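Local coordinates for protein putative Acetyltransferase (Pyrococcus horikoshii, PDB 3DDD) that binds coenzyme A and, as a member of the GNAT acetyltransferase family, probably transfers an acyl group from it to a substrate that is not known, at residues 148-153 and 237-242; 198-203 and 225-230; 203-208 and 215-220; 243-248 and 278-283. All coordinates share one frame; numbering follows the deposited sequence.

Contact 1. Residues 148-153 and 237-242; sequences YELMER and REIIIP
Three backbone hydrogen bonds join residues 148-153 to residues 237-242 as an antiparallel pair of strand ends. Tyr148 and Ile239 form a hydrogen-bonded pair, Tyr148 N giving to Ile239 O at 2.9 Å and Ile239 N returning to Tyr148 O at 3.1 Å. One residue past the strand end, Leu150 N reaches Arg237 O at 2.8 Å, coming from above the carbonyl plane, 37° out of it. That same oxygen lies 3.2 Å from Glu149 CA, a CA-H...O contact.

The apolar contacts lie on the Tyr148 and Ile239 face. Tyr148 CD2 meets Ile241 CD1 at 4.0 Å, the two side chains crossing at about a right angle. Ile239 CG2 sits between its own backbone N and carbonyl carbon, with CG1 anti to N (chi1 -174°), and from there touches Leu150 CD2 at 4.0 Å.

On the other face Glu149 and Glu238 are a non-hydrogen-bonded pair. One water donates to both Glu149 OE1 and Glu238 OE2, a bridge that would probably ease the repulsion between two like charges.

Outside the pair, strand 258-267 flanks residues 148-149, while helix 246-252 covers Tyr148 and Ile241. Leu150 leans on Leu228 and Phe232 of helix 221-233, and Arg237 turns to Phe232, its NH1 bonded to Phe232 O and its guanidinium in a cation-pi contact with the ring.

Contact 2. Residues 198-203 and 225-230; sequences LCAENE and EKILLK
Helix 221-233 packs along strand 196-200 in the second GNAT-family region of the chain, and this contact is one patch of that helix-on-sheet layer. The axes of strand 198-200 and helix 225-230 approach to 8.4 Å and run roughly antiparallel, at 148°. Ala200 and Ile227 face each other at the middle: Ala200 CB meets Ile227 CG1 at 3.8 Å and CD1 at 4.0 Å. The isoleucine reaches the small methyl because CG1 is anti to its carbonyl carbon (chi1 -63°) and the chain runs on extended to CD1. Its other branch, CG2, faces Leu198 CB at 4.3 Å. One helical turn on, Leu198 CD1 touches Lys230 CG at 4.0 Å, the leucine crossing the lysine chain at about a right angle. Lys230 then bends away, and its NZ bonds to Gln233 OE1.

The polar part lies where the strand gives way to a turn. Lys226 NZ donates to Glu201 OE2 at 2.9 Å, a salt bridge that takes the anti lone pair of the oxygen, the one away from OE1. The two chains cross nearly at right angles, each with a bend, Glu201 at its second torsion and Lys226 at its third. Glu201 OE2 is also in a salt bridge with Arg222 NH2, from the preceding turn of the same helix. Two cationic partners on one oxygen probably favour the ionised form of Glu201 and offset the nearby carboxylate of Glu203, and the strand end is tied by charge to the helix beside a purely apolar centre.

Contact 3. Residues 203-208 and 215-220; sequences EGFGLV and PLVADS
Phe205 and Val217 stand side by side and point the same way from one face of a beta hairpin, the antiparallel strands 204-209 and 212-218. In Phe205, CG lies between the backbone N and the carbonyl carbon (chi1 80°), a torsion that swings the ring over toward strand 212-218. That brings CE2 to 3.8 Å from Val217 CB. CE1 meets Pro215 CG, also at 3.8 Å, the proline lying obliquely to the ring, so the far end of the ring rests on both Pro215 and Val217. Pro215, which follows a cis peptide bond, also packs its CD against Leu207 CB at 4.0 Å. Helix 169-179 covers this face, with Val171, Ile174 and Asp175 on the ring.

The opposite face carries Ala218 opposite Gly204 and Leu216 opposite Gly206, both non-hydrogen-bonded pairs. No side chain rises from either glycine, and Leu216, with CG anti to its backbone N (chi1 179°), bends over the partner strand until CD1 lies 4.0 Å from Gly206 CA. Helix 221-233 covers this side, Ile227 meeting Leu216 and Ala224 meeting Ala218.

Phe205 and Val217 exchange N-H...O bonds in both directions, while Leu207 N gives to Pro215 O. Glu203 and Gly204 form a classic beta bulge opposite Ala200 of the neighbouring strand. At this end of the hairpin, Asp219 N donates to Glu203 O at 2.8 Å in an almost straight bond, 171° at the hydrogen.

Contact 4. Residues 243-248 and 278-283; sequences EVNKDA and IYYGIL
Asn245 meets Tyr279 and Tyr280 with its amide nitrogen, and it is the N-cap of helix 246-252, so one side chain both starts a helix and ties it to strand 279-281. ND2 donates to Tyr279 O at 2.7 Å. The bond is nearly straight at the hydrogen, 169°, and the oxygen lies in the amide plane, but the donor sits above the carbonyl plane, 74° out of it and not on a lone pair. The same nitrogen lies over the centre of the Tyr280 ring, 3.6 Å above its plane, with the amide tilted 56° to the ring.

Around this polar centre the ring of Tyr280 spans the first turn of the helix. Ala248 CB approaches Tyr280 CD2 at 3.6 Å, obliquely to the ring. Farther out, Asp247 CB comes to 3.8 Å from Tyr280 OH.

The cap helps fix the rotation of the amide, together with the ND2 bond to Tyr279 O. CG of Asn245 is anti to its backbone N, which carries the amide across to the strand while OD1 stays behind to accept weak bonds from Asp247 N and Ala248 N. On the strand side, Tyr280 and Gly281 form a classic beta bulge opposite Leu216. Pro221 and Ala224 of helix 221-233 also pack on Tyr280, and Ile241 of strand 238-242 backs Ala248. Tyr279 turns away from the helix, its OH bonded to Arg183 NH1 and to the C-terminal carboxylate at Gly288 OXT.

How the contacts relate
Contacts 3 and 4 are buried, whereas contacts 1 and 2 are only partly so and keep their charged groups at the margin: a water-bridged carboxylate pair in contact 1, a salt bridge in contact 2. Strand 212-218 pairs with strand 204-209 within contact 3, with strand 238-242 of contact 1 (parallel) and with strand 279-281 of contact 4 (antiparallel), where the backbone of Leu216 bonds to Tyr280 and Gly281. Contacts 2 and 3 share Glu203, and Ile227 CD1 of the helix presses on the backbone at Gly204 and Phe205. Backbone bonds dominate contacts 1 and 3; side chains carry contact 2, and a capping amide and the Tyr280 ring carry contact 4.

Contact 1. Residues 148-153 and 237-242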
# COMPACT_ATOMS: atom_id res chain seq x y z
N TYR A 148 -7.63 -7.09 -8.65
CA TYR A 148 -8.43 -8.19 -9.19
C TYR A 148 -8.75 -9.15 -8.09
O TYR A 148 -7.92 -9.37 -7.22
CB TYR A 148 -7.67 -8.95 -10.29
CG TYR A 148 -7.66 -8.21 -11.61
CD1 TYR A 148 -8.77 -8.22 -12.45
CD2 TYR A 148 -6.55 -7.47 -12.01
CE1 TYR A 148 -8.77 -7.56 -13.65
CE2 TYR A 148 -6.53 -6.80 -13.22
CZ TYR A 148 -7.65 -6.85 -14.04
OH TYR A 148 -7.64 -6.17 -15.23
N GLU A 149 -9.95 -9.72 -8.13
CA GLU A 149 -10.32 -10.79 -7.23
C GLU A 149 -10.29 -12.05 -8.07
O GLU A 149 -10.82 -12.07 -9.18
CB GLU A 149 -11.72 -10.58 -6.64
CG GLU A 149 -12.04 -11.53 -5.54
CD GLU A 149 -13.50 -11.47 -5.07
OE1 GLU A 149 -14.08 -10.38 -5.00
OE2 GLU A 149 -14.06 -12.54 -4.79
N LEU A 150 -9.69 -13.10 -7.51
CA LEU A 150 -9.44 -14.36 -8.19
C LEU A 150 -10.59 -15.28 -7.77
O LEU A 150 -10.79 -15.50 -6.59
CB LEU A 150 -8.07 -14.93 -7.74
CG LEU A 150 -6.80 -14.07 -7.84
CD1 LEU A 150 -5.56 -14.77 -7.26
CD2 LEU A 150 -6.54 -13.62 -9.26
N MSE A 151 -11.37 -15.75 -8.73
CA MSE A 151 -12.68 -16.33 -8.43
C MSE A 151 -12.67 -17.85 -8.35
O MSE A 151 -13.34 -18.40 -7.51
CB MSE A 151 -13.73 -15.90 -9.45
CG MSE A 151 -13.96 -14.37 -9.57
SE MSE A 151 -14.09 -13.41 -7.88
CE MSE A 151 -15.75 -14.24 -7.25
N GLU A 152 -11.91 -18.50 -9.23
CA GLU A 152 -11.93 -19.96 -9.31
C GLU A 152 -10.56 -20.59 -9.28
O GLU A 152 -9.61 -20.05 -9.85
CB GLU A 152 -12.70 -20.42 -10.56
CG GLU A 152 -14.17 -20.00 -10.48
CD GLU A 152 -15.03 -20.62 -11.55
OE1 GLU A 152 -15.00 -21.87 -11.70
OE2 GLU A 152 -15.74 -19.83 -12.20
N ARG A 153 -10.50 -21.74 -8.63
CA ARG A 153 -9.28 -22.55 -8.51
C ARG A 153 -9.01 -23.23 -9.86
O ARG A 153 -9.81 -24.04 -10.33
CB ARG A 153 -9.48 -23.60 -7.41
CG ARG A 153 -8.29 -24.50 -7.10
CD ARG A 153 -8.69 -25.79 -6.32
NE ARG A 153 -7.75 -26.86 -6.66
CZ ARG A 153 -7.97 -27.85 -7.53
NH1 ARG A 153 -9.15 -27.98 -8.14
NH2 ARG A 153 -7.01 -28.73 -7.77
N ARG A 237 -7.03 -14.44 -2.54
CA ARG A 237 -8.15 -14.17 -3.41
C ARG A 237 -8.01 -12.82 -4.12
O ARG A 237 -8.84 -12.49 -4.94
CB ARG A 237 -9.44 -14.19 -2.57
CG ARG A 237 -9.79 -15.57 -1.99
CD ARG A 237 -10.05 -16.62 -3.08
NE ARG A 237 -10.40 -17.95 -2.55
CZ ARG A 237 -9.54 -18.88 -2.16
NH1 ARG A 237 -8.22 -18.69 -2.17
NH2 ARG A 237 -9.99 -20.01 -1.67
N GLU A 238 -7.00 -12.02 -3.79
CA GLU A 238 -6.83 -10.73 -4.42
C GLU A 238 -5.37 -10.44 -4.74
O GLU A 238 -4.48 -10.83 -4.00
CB GLU A 238 -7.36 -9.63 -3.54
CG GLU A 238 -8.86 -9.66 -3.27
CD GLU A 238 -9.34 -8.37 -2.59
OE1 GLU A 238 -8.49 -7.67 -1.96
OE2 GLU A 238 -10.54 -8.06 -2.72
N ILE A 239 -5.17 -9.69 -5.83
CA ILE A 239 -3.86 -9.30 -6.33
C ILE A 239 -4.00 -7.94 -6.98
O ILE A 239 -5.02 -7.61 -7.60
CB ILE A 239 -3.30 -10.37 -7.34
CG1 ILE A 239 -1.86 -10.03 -7.75
CG2 ILE A 239 -4.22 -10.49 -8.51
CD1 ILE A 239 -1.10 -11.07 -8.54
N ILE A 240 -2.99 -7.09 -6.79
CA ILE A 240 -3.00 -5.77 -7.41
C ILE A 240 -1.82 -5.74 -8.38
O ILE A 240 -0.64 -5.72 -7.97
CB ILE A 240 -2.89 -4.62 -6.38
CG1 ILE A 240 -4.03 -4.70 -5.36
CG2 ILE A 240 -2.97 -3.33 -7.07
CD1 ILE A 240 -3.81 -3.83 -4.13
N ILE A 241 -2.17 -5.70 -9.66
CA ILE A 241 -1.26 -5.83 -10.77
C ILE A 241 -0.93 -4.47 -11.39
O ILE A 241 -1.84 -3.71 -11.71
CB ILE A 241 -1.93 -6.69 -11.88
CG1 ILE A 241 -2.20 -8.10 -11.35
CG2 ILE A 241 -1.07 -6.77 -13.09
CD1 ILE A 241 -2.84 -8.97 -12.40
N PRO A 242 0.36 -4.20 -11.64
CA PRO A 242 0.70 -3.00 -12.39
C PRO A 242 0.35 -3.27 -13.85
O PRO A 242 0.77 -4.28 -14.40
CB PRO A 242 2.22 -2.88 -12.20
CG PRO A 242 2.63 -3.96 -11.30
CD PRO A 242 1.54 -4.99 -11.30
O HOH W 1 -12.95 -8.21 -3.76

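Contact 2. Residues 198-203 and 225-230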
# COMPACT_ATOMS: atom_id res chain seq x y z
N LEU A 198 6.03 -17.37 0.30
CA LEU A 198 6.09 -18.52 -0.59
C LEU A 198 7.18 -18.27 -1.60
O LEU A 198 7.27 -17.18 -2.13
CB LEU A 198 4.75 -18.73 -1.29
CG LEU A 198 3.52 -18.90 -0.39
CD1 LEU A 198 2.27 -19.09 -1.27
CD2 LEU A 198 3.67 -20.07 0.59
N CYS A 199 8.02 -19.27 -1.85
CA CYS A 199 9.18 -19.15 -2.69
C CYS A 199 9.22 -20.30 -3.68
O CYS A 199 8.93 -21.44 -3.31
CB CYS A 199 10.44 -19.20 -1.82
SG CYS A 199 10.65 -17.80 -0.61
N ALA A 200 9.58 -20.00 -4.92
CA ALA A 200 9.70 -21.01 -5.97
C ALA A 200 11.12 -20.96 -6.44
O ALA A 200 11.60 -19.90 -6.79
CB ALA A 200 8.80 -20.70 -7.12
N GLU A 201 11.79 -22.12 -6.44
CA GLU A 201 13.14 -22.22 -6.98
C GLU A 201 13.91 -21.12 -6.23
O GLU A 201 13.66 -20.92 -5.00
CB GLU A 201 13.04 -22.10 -8.53
CG GLU A 201 12.31 -23.36 -9.11
CD GLU A 201 11.47 -23.17 -10.40
OE1 GLU A 201 11.96 -22.51 -11.35
OE2 GLU A 201 10.33 -23.72 -10.46
N ASN A 202 14.81 -20.40 -6.90
CA ASN A 202 15.26 -19.12 -6.35
C ASN A 202 14.93 -17.99 -7.32
O ASN A 202 15.72 -17.07 -7.51
CB ASN A 202 16.76 -19.14 -6.05
CG ASN A 202 17.10 -19.96 -4.80
OD1 ASN A 202 16.30 -20.79 -4.34
ND2 ASN A 202 18.31 -19.74 -4.26
N GLU A 203 13.75 -18.07 -7.93
CA GLU A 203 13.36 -17.22 -9.05
C GLU A 203 12.09 -16.43 -8.79
O GLU A 203 11.65 -15.68 -9.65
CB GLU A 203 13.12 -18.07 -10.31
CG GLU A 203 14.33 -18.82 -10.89
CD GLU A 203 13.91 -19.70 -12.08
OE1 GLU A 203 12.95 -19.32 -12.81
OE2 GLU A 203 14.53 -20.76 -12.29
N GLU A 225 3.19 -18.09 -11.93
CA GLU A 225 2.00 -18.94 -11.89
C GLU A 225 2.07 -19.97 -10.76
O GLU A 225 1.11 -20.11 -10.02
CB GLU A 225 1.74 -19.63 -13.22
CG GLU A 225 0.47 -20.46 -13.21
CD GLU A 225 0.31 -21.28 -14.46
OE1 GLU A 225 -0.27 -20.78 -15.44
OE2 GLU A 225 0.78 -22.44 -14.46
N LYS A 226 3.19 -20.69 -10.64
CA LYS A 226 3.38 -21.68 -9.56
C LYS A 226 3.07 -21.04 -8.21
O LYS A 226 2.36 -21.61 -7.39
CB LYS A 226 4.84 -22.19 -9.45
CG LYS A 226 5.42 -22.87 -10.64
CD LYS A 226 6.88 -23.32 -10.37
CE LYS A 226 6.98 -24.80 -10.04
NZ LYS A 226 8.16 -25.08 -9.17
N ILE A 227 3.65 -19.86 -7.97
CA ILE A 227 3.44 -19.18 -6.69
C ILE A 227 1.95 -18.82 -6.55
O ILE A 227 1.33 -19.09 -5.52
CB ILE A 227 4.35 -17.97 -6.51
CG1 ILE A 227 5.82 -18.41 -6.49
CG2 ILE A 227 4.00 -17.18 -5.23
CD1 ILE A 227 6.79 -17.26 -6.78
N LEU A 228 1.36 -18.25 -7.59
CA LEU A 228 -0.01 -17.80 -7.46
C LEU A 228 -0.97 -18.96 -7.18
O LEU A 228 -1.88 -18.81 -6.36
CB LEU A 228 -0.45 -16.95 -8.66
CG LEU A 228 -1.74 -16.16 -8.47
CD1 LEU A 228 -1.75 -15.41 -7.15
CD2 LEU A 228 -1.98 -15.25 -9.67
N LEU A 229 -0.78 -20.10 -7.84
CA LEU A 229 -1.62 -21.28 -7.60
C LEU A 229 -1.54 -21.74 -6.14
O LEU A 229 -2.55 -22.07 -5.55
CB LEU A 229 -1.24 -22.45 -8.52
CG LEU A 229 -1.47 -22.37 -10.02
CD1 LEU A 229 -0.77 -23.59 -10.67
CD2 LEU A 229 -2.93 -22.36 -10.40
N LYS A 230 -0.33 -21.80 -5.59
CA LYS A 230 -0.12 -22.18 -4.19
C LYS A 230 -0.70 -21.14 -3.21
O LYS A 230 -1.22 -21.49 -2.14
CB LYS A 230 1.38 -22.40 -3.93
CG LYS A 230 1.77 -22.85 -2.50
CD LYS A 230 1.13 -24.17 -2.08
CE LYS A 230 1.70 -25.35 -2.85
NZ LYS A 230 0.91 -26.64 -2.73

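Contact 3. Residues 203-208 and 215-220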
# COMPACT_ATOMS: atom_id res chain seq x y z
N GLU A 203 13.75 -18.07 -7.93
CA GLU A 203 13.36 -17.22 -9.05
C GLU A 203 12.09 -16.43 -8.79
O GLU A 203 11.65 -15.68 -9.65
CB GLU A 203 13.12 -18.07 -10.31
CG GLU A 203 14.33 -18.82 -10.89
CD GLU A 203 13.91 -19.70 -12.08
OE1 GLU A 203 12.95 -19.32 -12.81
OE2 GLU A 203 14.53 -20.76 -12.29
N GLY A 204 11.47 -16.60 -7.63
CA GLY A 204 10.29 -15.83 -7.34
C GLY A 204 9.76 -16.03 -5.95
O GLY A 204 10.09 -16.99 -5.30
N PHE A 205 8.95 -15.07 -5.51
CA PHE A 205 8.29 -15.14 -4.22
C PHE A 205 6.95 -14.41 -4.25
O PHE A 205 6.73 -13.50 -5.06
CB PHE A 205 9.17 -14.59 -3.07
CG PHE A 205 9.17 -13.09 -2.96
CD1 PHE A 205 8.24 -12.44 -2.17
CD2 PHE A 205 10.11 -12.33 -3.65
CE1 PHE A 205 8.22 -11.08 -2.08
CE2 PHE A 205 10.11 -10.95 -3.57
CZ PHE A 205 9.16 -10.32 -2.79
N GLY A 206 6.07 -14.84 -3.34
CA GLY A 206 4.84 -14.13 -3.05
C GLY A 206 4.58 -14.11 -1.55
O GLY A 206 4.95 -15.05 -0.83
N LEU A 207 3.97 -13.02 -1.08
CA LEU A 207 3.63 -12.88 0.33
C LEU A 207 2.12 -12.97 0.46
O LEU A 207 1.43 -12.30 -0.26
CB LEU A 207 4.14 -11.55 0.88
CG LEU A 207 3.95 -11.32 2.38
CD1 LEU A 207 4.88 -12.21 3.20
CD2 LEU A 207 4.22 -9.83 2.65
N VAL A 208 1.63 -13.85 1.32
CA VAL A 208 0.20 -14.06 1.45
C VAL A 208 -0.19 -13.66 2.86
O VAL A 208 0.33 -14.20 3.83
CB VAL A 208 -0.19 -15.55 1.18
CG1 VAL A 208 -1.69 -15.75 1.35
CG2 VAL A 208 0.22 -15.94 -0.19
N PRO A 215 3.74 -8.58 -1.97
CA PRO A 215 4.04 -8.61 -3.38
C PRO A 215 4.05 -10.01 -4.00
O PRO A 215 4.04 -11.06 -3.30
CB PRO A 215 5.44 -7.97 -3.45
CG PRO A 215 5.99 -8.05 -2.13
CD PRO A 215 4.90 -8.19 -1.15
N LEU A 216 4.05 -10.01 -5.33
CA LEU A 216 4.37 -11.17 -6.14
C LEU A 216 5.41 -10.74 -7.16
O LEU A 216 5.14 -9.88 -8.01
CB LEU A 216 3.11 -11.74 -6.82
CG LEU A 216 3.33 -12.97 -7.72
CD1 LEU A 216 3.87 -14.14 -6.89
CD2 LEU A 216 2.06 -13.32 -8.48
N VAL A 217 6.62 -11.31 -7.02
CA VAL A 217 7.77 -11.03 -7.88
C VAL A 217 8.32 -12.36 -8.43
O VAL A 217 8.48 -13.32 -7.67
CB VAL A 217 8.88 -10.27 -7.11
CG1 VAL A 217 10.09 -9.94 -8.03
CG2 VAL A 217 8.30 -8.98 -6.52
N ALA A 218 8.54 -12.43 -9.74
CA ALA A 218 9.03 -13.65 -10.40
C ALA A 218 9.85 -13.34 -11.64
O ALA A 218 9.46 -12.49 -12.44
CB ALA A 218 7.89 -14.58 -10.79
N ASP A 219 10.95 -14.07 -11.82
CA ASP A 219 11.79 -13.97 -13.03
C ASP A 219 11.12 -14.47 -14.30
O ASP A 219 11.59 -14.15 -15.39
CB ASP A 219 13.11 -14.77 -12.87
CG ASP A 219 14.23 -13.97 -12.17
OD1 ASP A 219 14.22 -12.71 -12.18
OD2 ASP A 219 15.14 -14.64 -11.61
N SER A 220 10.08 -15.31 -14.17
CA SER A 220 9.29 -15.73 -15.34
C SER A 220 7.81 -15.89 -15.05
O SER A 220 7.42 -16.10 -13.91
CB SER A 220 9.82 -17.04 -15.94
OG SER A 220 9.69 -18.11 -15.04

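Contact 4. Residues 243-248 and 278-283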
# COMPACT_ATOMS: atom_id res chain seq x y z
N GLU A 243 -0.43 -2.39 -14.46
CA GLU A 243 -1.01 -2.64 -15.78
C GLU A 243 0.07 -2.72 -16.88
O GLU A 243 -0.20 -3.22 -17.97
CB GLU A 243 -2.09 -1.57 -16.07
CG GLU A 243 -2.98 -1.80 -17.31
CD GLU A 243 -4.16 -0.82 -17.39
OE1 GLU A 243 -4.23 0.13 -16.60
OE2 GLU A 243 -5.02 -1.00 -18.28
N VAL A 244 1.28 -2.23 -16.58
CA VAL A 244 2.41 -2.29 -17.51
C VAL A 244 3.15 -3.62 -17.51
O VAL A 244 4.05 -3.80 -18.32
CB VAL A 244 3.46 -1.20 -17.22
CG1 VAL A 244 2.93 0.17 -17.61
CG2 VAL A 244 3.91 -1.25 -15.78
N ASN A 245 2.82 -4.53 -16.59
CA ASN A 245 3.37 -5.88 -16.62
C ASN A 245 2.40 -6.63 -17.50
O ASN A 245 1.31 -6.98 -17.05
CB ASN A 245 3.45 -6.49 -15.22
CG ASN A 245 4.11 -7.84 -15.20
OD1 ASN A 245 4.07 -8.56 -16.18
ND2 ASN A 245 4.73 -8.20 -14.07
N LYS A 246 2.80 -6.83 -18.75
CA LYS A 246 1.96 -7.48 -19.75
C LYS A 246 1.69 -8.94 -19.40
O LYS A 246 0.59 -9.45 -19.65
CB LYS A 246 2.63 -7.36 -21.13
N ASP A 247 2.65 -9.61 -18.76
CA ASP A 247 2.46 -11.01 -18.38
C ASP A 247 1.55 -11.21 -17.18
O ASP A 247 0.98 -12.28 -17.02
CB ASP A 247 3.79 -11.69 -18.09
CG ASP A 247 4.64 -11.90 -19.34
OD1 ASP A 247 4.10 -11.99 -20.47
OD2 ASP A 247 5.86 -11.99 -19.17
N ALA A 248 1.42 -10.19 -16.32
CA ALA A 248 0.62 -10.31 -15.11
C ALA A 248 -0.89 -10.44 -15.40
O ALA A 248 -1.55 -11.25 -14.80
CB ALA A 248 0.91 -9.12 -14.12
N ILE A 278 9.06 -8.02 -13.89
CA ILE A 278 9.08 -9.13 -12.90
C ILE A 278 8.14 -8.92 -11.71
O ILE A 278 8.09 -9.76 -10.80
CB ILE A 278 10.51 -9.50 -12.41
CG1 ILE A 278 11.19 -8.38 -11.60
CG2 ILE A 278 11.38 -9.95 -13.60
CD1 ILE A 278 12.41 -8.88 -10.81
N TYR A 279 7.44 -7.79 -11.72
CA TYR A 279 6.68 -7.31 -10.59
C TYR A 279 5.22 -7.51 -10.93
O TYR A 279 4.68 -6.76 -11.75
CB TYR A 279 6.96 -5.82 -10.36
CG TYR A 279 6.45 -5.22 -9.05
CD1 TYR A 279 6.10 -6.00 -7.96
CD2 TYR A 279 6.40 -3.86 -8.89
CE1 TYR A 279 5.69 -5.42 -6.75
CE2 TYR A 279 5.99 -3.26 -7.70
CZ TYR A 279 5.64 -4.04 -6.64
OH TYR A 279 5.23 -3.44 -5.47
N TYR A 280 4.62 -8.55 -10.33
CA TYR A 280 3.29 -9.04 -10.72
C TYR A 280 2.19 -8.55 -9.81
O TYR A 280 1.09 -8.37 -10.27
CB TYR A 280 3.25 -10.58 -10.74
CG TYR A 280 3.95 -11.18 -11.91
CD1 TYR A 280 5.33 -11.28 -11.93
CD2 TYR A 280 3.24 -11.60 -13.01
CE1 TYR A 280 6.00 -11.80 -13.03
CE2 TYR A 280 3.91 -12.12 -14.13
CZ TYR A 280 5.28 -12.23 -14.12
OH TYR A 280 5.95 -12.75 -15.21
N GLY A 281 2.50 -8.34 -8.54
CA GLY A 281 1.53 -7.94 -7.55
C GLY A 281 2.19 -6.98 -6.59
O GLY A 281 3.20 -7.31 -5.95
N ILE A 282 1.64 -5.78 -6.48
CA ILE A 282 2.21 -4.80 -5.57
C ILE A 282 1.89 -5.24 -4.14
O ILE A 282 0.97 -6.03 -3.89
CB ILE A 282 1.75 -3.34 -5.89
CG1 ILE A 282 0.31 -3.06 -5.47
CG2 ILE A 282 1.93 -2.98 -7.37
CD1 ILE A 282 -0.02 -1.56 -5.51
N LEU A 283 2.65 -4.72 -3.19
CA LEU A 283 2.42 -5.03 -1.79
C LEU A 283 1.05 -4.52 -1.33
O LEU A 283 0.25 -5.30 -0.86
CB LEU A 283 3.57 -4.46 -0.92
CG LEU A 283 3.63 -5.06 0.51
CD1 LEU A 283 5.06 -5.06 1.08
CD2 LEU A 283 2.71 -4.31 1.44